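Local coordinates for protein fatty acyl CoA synthetase FADD13 (FATTY-ACYL-CoA SYNTHETASE) (Mycobacterium tuberculosis, PDB 3R44) that belongs to the AMP-binding (ANL) family of enzymes, with a large N-terminal part followed by a smaller C-terminal domain, at residues K16-M21 against T228-A233; A51-C56 against A88-A93; D171-M176 against E193-A198. One frame throughout, in Å; residues are numbered along the deposited sequence.

All three contacts are buried, and none belongs to the surface. Contact 1 joins the first helix of the chain to helix 223-235 through apolar side chains, and contact 3 sets helix 192-205 on strand 172-178 in a similarly apolar way, with the aromatic ring of Phe174 added. These two meet where Ile18 packs on Val195 and Leu173, and both border the bound histidine. Contact 2, farther from the centre of the chain, differs in chemistry: between helices 46-62 and 79-91 a lysine brings a charge into the interior, where polar groups surround it. It touches contact 1 through Asn17 and Ala89, and contact 3 through Ala89 and Leu173, and stays apart from the histidine.

Contact 1: K16-M21 against T228-A233; sequences KNIGWM and TVIFSA. With HIS (histidine), chain B.
Ile18 and Ile230 meet through methyl groups, their side chains crossing at about a right angle, with Ile18 CG2 3.9 Å from Ile230 CD1. Met21, one turn farther along its helix, bends at the thioether (chi3 71°) so that its terminal methyl turns onto the opposing helix. There Met21 CE lies 3.7 Å from Ile230 CG2 and somewhat farther, 4.4 Å, from Ala233 CB. Branched isoleucines give broad aliphatic surfaces here, the unbranched methionine reaches across, and the small Ala233 leaves room for its methyl. Tyr86 and Phe85 of helix 79-91 cover the Ile230 side, and Tyr86 also touches Ala233.

No hydrogen bond crosses between the segments; the polar groups of Asn17 serve instead to start a helix. Asn17 is the N-cap of helix 18-28, a position that suits asparagine because its short side chain can reach forward to the N-H groups of the first turn. With CG anti to the backbone N (chi1 -179°), Asn17 OD1 accepts from Trp20 N at 3.0 Å, the donor tilted 25° from the carbonyl plane. A weak second bond comes from Gly19 N; Gly19, having no side chain, lets that oxygen lie close. Asn17 ND2 is used as well, donating to Cys167 O and Ala89 O, so both ends of the buried amide are satisfied and its rotation is fixed.

A third set of contacts belongs to the bound histidine. Lys16 runs its aliphatic chain alongside the ligand, with Lys16 CG 3.4 Å from the histidine CA, its length and flexibility letting it follow the ligand's outline. The imidazole end lies by the backbone, its NE2 3.2 Å from Lys16 C and 3.9 Å from Ile18 CD1, which therefore has the ligand on one flank and Ile230 on another.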
loop_
_atom_site.group_PDB
_atom_site.type_symbol
_atom_site.label_atom_id
_atom_site.label_comp_id
_atom_site.label_asym_id
_atom_site.label_seq_id
_atom_site.Cartn_x
_atom_site.Cartn_y
_atom_site.Cartn_z
ATOM N N LYS A 16 21.801 -12.519 3.702
ATOM C CA LYS A 16 20.527 -12.201 3.083
ATOM C C LYS A 16 19.488 -11.857 4.159
ATOM O O LYS A 16 18.322 -12.222 4.048
ATOM C CB LYS A 16 20.082 -13.403 2.255
ATOM C CG LYS A 16 20.977 -13.638 1.053
ATOM C CD LYS A 16 20.555 -14.946 0.336
ATOM C CE LYS A 16 21.621 -15.414 -0.635
ATOM N NZ LYS A 16 22.009 -14.368 -1.574
ATOM N N ASN A 17 19.943 -11.193 5.219
ATOM C CA ASN A 17 19.053 -10.812 6.297
ATOM C C ASN A 17 18.882 -9.283 6.322
ATOM O O ASN A 17 19.865 -8.524 6.378
ATOM C CB ASN A 17 19.618 -11.355 7.620
ATOM C CG ASN A 17 18.760 -11.031 8.780
ATOM O OD1 ASN A 17 18.619 -9.877 9.160
ATOM N ND2 ASN A 17 18.173 -12.051 9.368
ATOM N N ILE A 18 17.638 -8.822 6.331
ATOM C CA ILE A 18 17.330 -7.409 6.243
ATOM C C ILE A 18 17.861 -6.663 7.467
ATOM O O ILE A 18 18.286 -5.509 7.360
ATOM C CB ILE A 18 15.762 -7.217 6.125
ATOM C CG1 ILE A 18 15.302 -7.703 4.743
ATOM C CG2 ILE A 18 15.371 -5.793 6.392
ATOM C CD1 ILE A 18 15.797 -6.847 3.568
ATOM N N GLY A 19 17.840 -7.320 8.640
ATOM C CA GLY A 19 18.421 -6.766 9.845
ATOM C C GLY A 19 19.943 -6.643 9.770
ATOM O O GLY A 19 20.528 -5.662 10.248
ATOM N N TRP A 20 20.597 -7.568 9.082
ATOM C CA TRP A 20 22.057 -7.500 8.877
ATOM C C TRP A 20 22.371 -6.412 7.892
ATOM O O TRP A 20 23.395 -5.682 7.997
ATOM C CB TRP A 20 22.630 -8.865 8.381
ATOM C CG TRP A 20 24.076 -8.954 8.581
ATOM C CD1 TRP A 20 25.042 -8.967 7.636
ATOM C CD2 TRP A 20 24.741 -9.040 9.850
ATOM N NE1 TRP A 20 26.276 -9.032 8.226
ATOM C CE2 TRP A 20 26.121 -9.087 9.589
ATOM C CE3 TRP A 20 24.297 -9.085 11.181
ATOM C CZ2 TRP A 20 27.074 -9.202 10.620
ATOM C CZ3 TRP A 20 25.255 -9.202 12.216
ATOM C CH2 TRP A 20 26.616 -9.271 11.921
ATOM N N MET A 21 21.455 -6.234 6.941
ATOM C CA MET A 21 21.596 -5.116 6.023
ATOM C C MET A 21 21.675 -3.776 6.738
ATOM O O MET A 21 22.476 -2.880 6.363
ATOM C CB MET A 21 20.523 -5.103 4.922
ATOM C CG MET A 21 20.784 -4.086 3.872
ATOM S SD MET A 21 19.458 -3.936 2.645
ATOM C CE MET A 21 18.245 -3.157 3.774
ATOM N N THR A 228 9.782 1.573 1.903
ATOM C CA THR A 228 10.504 2.860 1.954
ATOM C C THR A 228 11.502 2.887 3.074
ATOM O O THR A 228 12.630 3.301 2.905
ATOM C CB THR A 228 9.555 4.018 2.191
ATOM O OG1 THR A 228 8.652 4.078 1.107
ATOM C CG2 THR A 228 10.250 5.400 2.337
ATOM N N VAL A 229 11.113 2.411 4.234
ATOM C CA VAL A 229 12.057 2.361 5.361
ATOM C C VAL A 229 13.283 1.483 5.012
ATOM O O VAL A 229 14.445 1.824 5.264
ATOM C CB VAL A 229 11.330 1.843 6.609
ATOM C CG1 VAL A 229 12.318 1.361 7.744
ATOM C CG2 VAL A 229 10.256 2.858 7.106
ATOM N N ILE A 230 13.028 0.309 4.451
ATOM C CA ILE A 230 14.082 -0.632 4.082
ATOM C C ILE A 230 14.981 -0.115 2.927
ATOM O O ILE A 230 16.207 -0.215 2.977
ATOM C CB ILE A 230 13.496 -2.050 3.699
ATOM C CG1 ILE A 230 12.646 -2.636 4.849
ATOM C CG2 ILE A 230 14.631 -3.007 3.274
ATOM C CD1 ILE A 230 13.291 -2.523 6.145
ATOM N N PHE A 231 14.403 0.459 1.896
ATOM C CA PHE A 231 15.248 0.962 0.823
ATOM C C PHE A 231 16.015 2.186 1.227
ATOM O O PHE A 231 17.086 2.404 0.708
ATOM C CB PHE A 231 14.576 1.037 -0.564
ATOM C CG PHE A 231 13.776 2.296 -0.851
ATOM C CD1 PHE A 231 12.427 2.184 -1.238
ATOM C CD2 PHE A 231 14.350 3.553 -0.786
ATOM C CE1 PHE A 231 11.666 3.350 -1.574
ATOM C CE2 PHE A 231 13.632 4.709 -1.139
ATOM C CZ PHE A 231 12.288 4.606 -1.515
ATOM N N SER A 232 15.532 2.879 2.241
ATOM C CA SER A 232 16.283 3.984 2.819
ATOM C C SER A 232 17.598 3.483 3.426
ATOM O O SER A 232 18.671 4.086 3.227
ATOM C CB SER A 232 15.451 4.759 3.838
ATOM O OG SER A 232 14.449 5.519 3.170
ATOM N N ALA A 233 17.547 2.422 4.226
ATOM C CA ALA A 233 18.784 1.847 4.738
ATOM C C ALA A 233 19.665 1.288 3.620
ATOM O O ALA A 233 20.902 1.411 3.628
ATOM C CB ALA A 233 18.485 0.771 5.794
HETATM N N HIS B . 19.771 -11.821 -2.863
HETATM C CA HIS B . 19.527 -11.729 -1.404
HETATM C C HIS B . 18.056 -11.917 -1.104
HETATM O O HIS B . 17.591 -12.799 -0.377
HETATM C CB HIS B . 20.047 -10.367 -0.900
HETATM C CG HIS B . 19.491 -9.923 0.413
HETATM N ND1 HIS B . 20.157 -9.007 1.211
HETATM C CD2 HIS B . 18.344 -10.247 1.077
HETATM C CE1 HIS B . 19.436 -8.783 2.303
HETATM N NE2 HIS B . 18.330 -9.512 2.240
HETATM O OXT HIS B . 17.255 -11.141 -1.616
#

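Contact 2: A51-C56 against A88-A93; sequences ALANRC and AAKLGA
Lys90 stretches from its helix to the facing one, lays its methylene CE 3.8 Å from Ala53 CB and brings its amine to Asn54. The bond from Lys90 NZ to Asn54 OD1, at 3.2 Å, is a weak one, made where the two side chains cross at about a right angle. The CB of Asn54 is directed away from the opposing helix, yet with CG anti to the carbonyl carbon (chi1 -72°) its amide swings back, and the long Lys90 chain, bent at its last torsion, brings NZ to OD1. Alanine suits position 53, since its single methyl lets the lysine chain pass close to the helix backbone.

The amine has stronger support than Asn54. Glu162 OE1 forms a salt bridge with it and Asn50 OD1 a hydrogen bond, while Gly19 O adds a weak one, so the buried charge is well compensated; the carboxylate probably helps to keep the lysine protonated. Asn54 is itself positioned by Glu162, because Asn54 ND2 donates to Glu162 OE2 and to Ala160 O, which turns OD1 toward the amine. One carboxylate thus ties both side chains together.

Farther out, the helix bearing Lys90 ends in a Schellman motif. Ala93 N reaches back to Ala88 O at 2.9 Å and Gly92 N to Ala89 O at 3.2 Å, around a Gly92 whose positive phi (78°) favours a residue without a side chain.

That turn leads from helix 79-91 into strand 94-97, completing a beta-alpha-beta crossover from strand 70-74, its neighbour in a parallel sheet of four strands. Helix 46-62 packs against the crossover helix, with Leu91 touching Ala57, Leu60 and Thr61, and helix 18-28 adjoins the same place through Leu22 on Ala53 and Arg23 on Lys90.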
loop_
_atom_site.group_PDB
_atom_site.type_symbol
_atom_site.label_atom_id
_atom_site.label_comp_id
_atom_site.label_asym_id
_atom_site.label_seq_id
_atom_site.Cartn_x
_atom_site.Cartn_y
_atom_site.Cartn_z
ATOM N N ALA A 51 21.957 0.087 16.828
ATOM C CA ALA A 51 22.015 -0.219 18.263
ATOM C C ALA A 51 20.628 -0.338 18.881
ATOM O O ALA A 51 20.358 -1.237 19.639
ATOM C CB ALA A 51 22.840 0.810 19.002
ATOM N N LEU A 52 19.697 0.493 18.477
ATOM C CA LEU A 52 18.351 0.365 19.012
ATOM C C LEU A 52 17.661 -0.900 18.466
ATOM O O LEU A 52 16.883 -1.528 19.178
ATOM C CB LEU A 52 17.489 1.557 18.634
ATOM C CG LEU A 52 16.071 1.594 19.160
ATOM C CD1 LEU A 52 16.013 1.478 20.661
ATOM C CD2 LEU A 52 15.432 2.964 18.785
ATOM N N ALA A 53 17.872 -1.228 17.193
ATOM C CA ALA A 53 17.380 -2.514 16.681
ATOM C C ALA A 53 17.896 -3.699 17.502
ATOM O O ALA A 53 17.156 -4.658 17.774
ATOM C CB ALA A 53 17.731 -2.678 15.164
ATOM N N ASN A 54 19.160 -3.632 17.930
ATOM C CA ASN A 54 19.727 -4.665 18.769
ATOM C C ASN A 54 19.045 -4.726 20.120
ATOM O O ASN A 54 18.770 -5.809 20.630
ATOM C CB ASN A 54 21.226 -4.475 18.971
ATOM C CG ASN A 54 22.014 -4.798 17.716
ATOM O OD1 ASN A 54 21.468 -5.362 16.794
ATOM N ND2 ASN A 54 23.275 -4.355 17.647
ATOM N N ARG A 55 18.823 -3.568 20.710
ATOM C CA ARG A 55 18.023 -3.507 21.958
ATOM C C ARG A 55 16.593 -4.068 21.787
ATOM O O ARG A 55 16.121 -4.794 22.660
ATOM C CB ARG A 55 18.003 -2.083 22.521
ATOM C CG ARG A 55 19.385 -1.630 23.037
ATOM C CD ARG A 55 19.343 -0.441 23.972
ATOM N NE ARG A 55 20.241 0.548 23.394
ATOM C CZ ARG A 55 21.496 0.818 23.758
ATOM N NH1 ARG A 55 22.058 0.266 24.836
ATOM N NH2 ARG A 55 22.178 1.724 23.042
ATOM N N CYS A 56 15.935 -3.768 20.662
ATOM C CA CYS A 56 14.622 -4.322 20.348
ATOM C C CYS A 56 14.703 -5.854 20.272
ATOM O O CYS A 56 13.835 -6.557 20.805
ATOM C CB CYS A 56 14.063 -3.764 19.047
ATOM S SG CYS A 56 13.505 -2.044 19.253
ATOM N N ALA A 88 13.248 -7.759 15.015
ATOM C CA ALA A 88 12.636 -9.046 14.636
ATOM C C ALA A 88 13.355 -9.715 13.447
ATOM O O ALA A 88 13.595 -10.944 13.492
ATOM C CB ALA A 88 11.120 -8.879 14.303
ATOM N N ALA A 89 13.682 -8.921 12.422
ATOM C CA ALA A 89 14.447 -9.406 11.253
ATOM C C ALA A 89 15.766 -10.110 11.657
ATOM O O ALA A 89 16.076 -11.216 11.204
ATOM C CB ALA A 89 14.700 -8.253 10.248
ATOM N N LYS A 90 16.526 -9.495 12.560
ATOM C CA LYS A 90 17.783 -10.070 13.033
ATOM C C LYS A 90 17.577 -11.404 13.737
ATOM O O LYS A 90 18.448 -12.265 13.668
ATOM C CB LYS A 90 18.500 -9.124 13.986
ATOM C CG LYS A 90 19.001 -7.832 13.275
ATOM C CD LYS A 90 19.640 -6.923 14.349
ATOM C CE LYS A 90 19.926 -5.535 13.818
ATOM N NZ LYS A 90 21.318 -5.488 13.561
ATOM N N LEU A 91 16.445 -11.561 14.422
ATOM C CA LEU A 91 16.088 -12.821 15.108
ATOM C C LEU A 91 15.431 -13.897 14.271
ATOM O O LEU A 91 15.277 -15.049 14.744
ATOM C CB LEU A 91 15.131 -12.508 16.281
ATOM C CG LEU A 91 15.652 -11.613 17.397
ATOM C CD1 LEU A 91 14.533 -11.328 18.384
ATOM C CD2 LEU A 91 16.808 -12.273 18.122
ATOM N N GLY A 92 15.038 -13.582 13.049
ATOM C CA GLY A 92 14.304 -14.510 12.186
ATOM C C GLY A 92 12.829 -14.578 12.579
ATOM O O GLY A 92 12.089 -15.473 12.159
ATOM N N ALA A 93 12.415 -13.623 13.392
ATOM C CA ALA A 93 11.014 -13.406 13.738
ATOM C C ALA A 93 10.211 -12.700 12.643
ATOM O O ALA A 93 10.747 -12.127 11.689
ATOM C CB ALA A 93 10.855 -12.662 15.163
#

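Contact 3: D171-M176 against E193-A198; sequences DNLFIM and ESVHSA. With HIS (histidine), chain B.
Ser194 OG, next to the Val195 that meets Leu173 and Phe174, is held by two nitrogens: Thr191 N donates to it, and His190 ND1 is a second hydrogen-bonding partner. A small serine fits the first turn of a helix, where its hydroxyl can fold back to the preceding residues and tie the helix start to the end of strand 186-191.

Across the contact the chemistry is purely aliphatic and aromatic. Val195 points at the strand; its CG1 is anti to the backbone N (chi1 161°), which leaves CG2 to face both partners. Leu173 CD2 lies 3.7 Å from Val195 CG2 and 4.0 Å from Val195 CG1, the two side chains crossing at about a right angle. Phe174 presents its ring edge to Val195 CG2, near the ring plane, though the modelled closeness there is doubtful. Successive strand residues can both serve this one valine because Leu173 and Phe174 form a classic beta bulge opposite His190.

On another side of the helix, His196 carries the bound histidine. The ligand CG sits 3.4 Å above the centre of the His196 ring, and His196 ND1 is 2.9 Å from the ligand OXT. One turn earlier, Glu193 CB comes within 3.4 Å of the ligand O.

Strand 172-178 runs antiparallel to strand 186-191, which leads directly into helix 192-205, and its Leu173 and Ile175 also bond through the backbone to Ala95 of strand 94-97. Helix 223-235 closes over Phe174 and Val195 with Leu226 and Ile230.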
loop_
_atom_site.group_PDB
_atom_site.type_symbol
_atom_site.label_atom_id
_atom_site.label_comp_id
_atom_site.label_asym_id
_atom_site.label_seq_id
_atom_site.Cartn_x
_atom_site.Cartn_y
_atom_site.Cartn_z
ATOM N N ASP A 171 13.438 -17.103 4.365
ATOM C CA ASP A 171 12.779 -17.084 5.651
ATOM C C ASP A 171 11.696 -15.983 5.765
ATOM O O ASP A 171 11.893 -14.845 5.328
ATOM C CB ASP A 171 13.803 -16.950 6.780
ATOM C CG ASP A 171 14.678 -18.188 6.910
ATOM O OD1 ASP A 171 14.244 -19.273 6.458
ATOM O OD2 ASP A 171 15.771 -18.052 7.467
ATOM N N ASN A 172 10.566 -16.333 6.376
ATOM C CA ASN A 172 9.525 -15.360 6.609
ATOM C C ASN A 172 10.004 -14.184 7.402
ATOM O O ASN A 172 10.767 -14.348 8.370
ATOM C CB ASN A 172 8.333 -15.906 7.362
ATOM C CG ASN A 172 7.654 -17.005 6.656
ATOM O OD1 ASN A 172 7.816 -17.148 5.447
ATOM N ND2 ASN A 172 6.889 -17.818 7.411
ATOM N N LEU A 173 9.495 -13.012 7.039
ATOM C CA LEU A 173 9.858 -11.755 7.670
ATOM C C LEU A 173 8.642 -10.950 8.149
ATOM O O LEU A 173 8.700 -10.297 9.188
ATOM C CB LEU A 173 10.686 -10.874 6.698
ATOM C CG LEU A 173 11.098 -9.466 7.177
ATOM C CD1 LEU A 173 11.776 -9.502 8.565
ATOM C CD2 LEU A 173 11.976 -8.701 6.189
ATOM N N PHE A 174 7.608 -10.846 7.341
ATOM C CA PHE A 174 6.413 -10.153 7.828
ATOM C C PHE A 174 5.158 -10.734 7.255
ATOM O O PHE A 174 5.216 -11.377 6.175
ATOM C CB PHE A 174 6.514 -8.624 7.743
ATOM C CG PHE A 174 6.450 -8.051 6.368
ATOM C CD1 PHE A 174 5.220 -7.772 5.791
ATOM C CD2 PHE A 174 7.589 -7.693 5.692
ATOM C CE1 PHE A 174 5.113 -7.223 4.475
ATOM C CE2 PHE A 174 7.504 -7.121 4.409
ATOM C CZ PHE A 174 6.265 -6.868 3.807
ATOM N N ILE A 175 4.043 -10.495 7.956
ATOM C CA ILE A 175 2.729 -10.820 7.429
ATOM C C ILE A 175 1.895 -9.565 7.471
ATOM O O ILE A 175 1.735 -8.960 8.519
ATOM C CB ILE A 175 2.001 -11.914 8.231
ATOM C CG1 ILE A 175 2.813 -13.190 8.397
ATOM C CG2 ILE A 175 0.696 -12.292 7.540
ATOM C CD1 ILE A 175 2.408 -14.074 9.562
ATOM N N MET A 176 1.398 -9.173 6.321
ATOM C CA MET A 176 0.560 -8.025 6.217
ATOM C C MET A 176 -0.812 -8.420 5.712
ATOM O O MET A 176 -0.970 -9.119 4.676
ATOM C CB MET A 176 1.223 -6.945 5.323
ATOM C CG MET A 176 2.551 -6.331 5.940
ATOM S SD MET A 176 2.716 -4.548 5.629
ATOM C CE MET A 176 1.333 -4.340 4.595
ATOM N N GLU A 193 14.050 -12.017 1.361
ATOM C CA GLU A 193 14.301 -11.933 -0.070
ATOM C C GLU A 193 13.316 -11.033 -0.781
ATOM O O GLU A 193 13.729 -10.247 -1.616
ATOM C CB GLU A 193 14.277 -13.323 -0.725
ATOM C CG GLU A 193 14.232 -13.318 -2.259
ATOM C CD GLU A 193 14.267 -14.746 -2.846
ATOM O OE1 GLU A 193 13.228 -15.431 -2.797
ATOM O OE2 GLU A 193 15.330 -15.211 -3.304
ATOM N N SER A 194 12.012 -11.174 -0.498
ATOM C CA SER A 194 11.027 -10.340 -1.214
ATOM C C SER A 194 11.121 -8.873 -0.868
ATOM O O SER A 194 10.997 -8.009 -1.696
ATOM C CB SER A 194 9.603 -10.981 -1.132
ATOM O OG SER A 194 9.069 -10.990 0.201
ATOM N N VAL A 195 11.385 -8.591 0.396
ATOM C CA VAL A 195 11.525 -7.270 0.898
ATOM C C VAL A 195 12.776 -6.622 0.292
ATOM O O VAL A 195 12.765 -5.466 -0.161
ATOM C CB VAL A 195 11.621 -7.377 2.484
ATOM C CG1 VAL A 195 12.190 -6.193 3.124
ATOM C CG2 VAL A 195 10.238 -7.711 3.047
ATOM N N HIS A 196 13.864 -7.368 0.308
ATOM C CA HIS A 196 15.099 -6.889 -0.303
ATOM C C HIS A 196 14.881 -6.607 -1.800
ATOM O O HIS A 196 15.351 -5.598 -2.321
ATOM C CB HIS A 196 16.200 -7.903 -0.122
ATOM C CG HIS A 196 17.408 -7.637 -0.966
ATOM N ND1 HIS A 196 17.657 -8.314 -2.146
ATOM C CD2 HIS A 196 18.402 -6.731 -0.824
ATOM C CE1 HIS A 196 18.778 -7.845 -2.678
ATOM N NE2 HIS A 196 19.259 -6.898 -1.885
ATOM N N SER A 197 14.182 -7.508 -2.476
ATOM C CA SER A 197 13.945 -7.332 -3.916
ATOM C C SER A 197 13.107 -6.095 -4.190
ATOM O O SER A 197 13.381 -5.347 -5.115
ATOM C CB SER A 197 13.293 -8.571 -4.488
ATOM O OG SER A 197 14.251 -9.616 -4.538
ATOM N N ALA A 198 12.105 -5.868 -3.370
ATOM C CA ALA A 198 11.249 -4.735 -3.553
ATOM C C ALA A 198 12.023 -3.483 -3.276
ATOM O O ALA A 198 11.880 -2.512 -4.001
ATOM C CB ALA A 198 10.030 -4.834 -2.584
HETATM N N HIS B . 19.771 -11.821 -2.863
HETATM C CA HIS B . 19.527 -11.729 -1.404
HETATM C C HIS B . 18.056 -11.917 -1.104
HETATM O O HIS B . 17.591 -12.799 -0.377
HETATM C CB HIS B . 20.047 -10.367 -0.900
HETATM C CG HIS B . 19.491 -9.923 0.413
HETATM N ND1 HIS B . 20.157 -9.007 1.211
HETATM C CD2 HIS B . 18.344 -10.247 1.077
HETATM C CE1 HIS B . 19.436 -8.783 2.303
HETATM N NE2 HIS B . 18.330 -9.512 2.240
HETATM O OXT HIS B . 17.255 -11.141 -1.616
#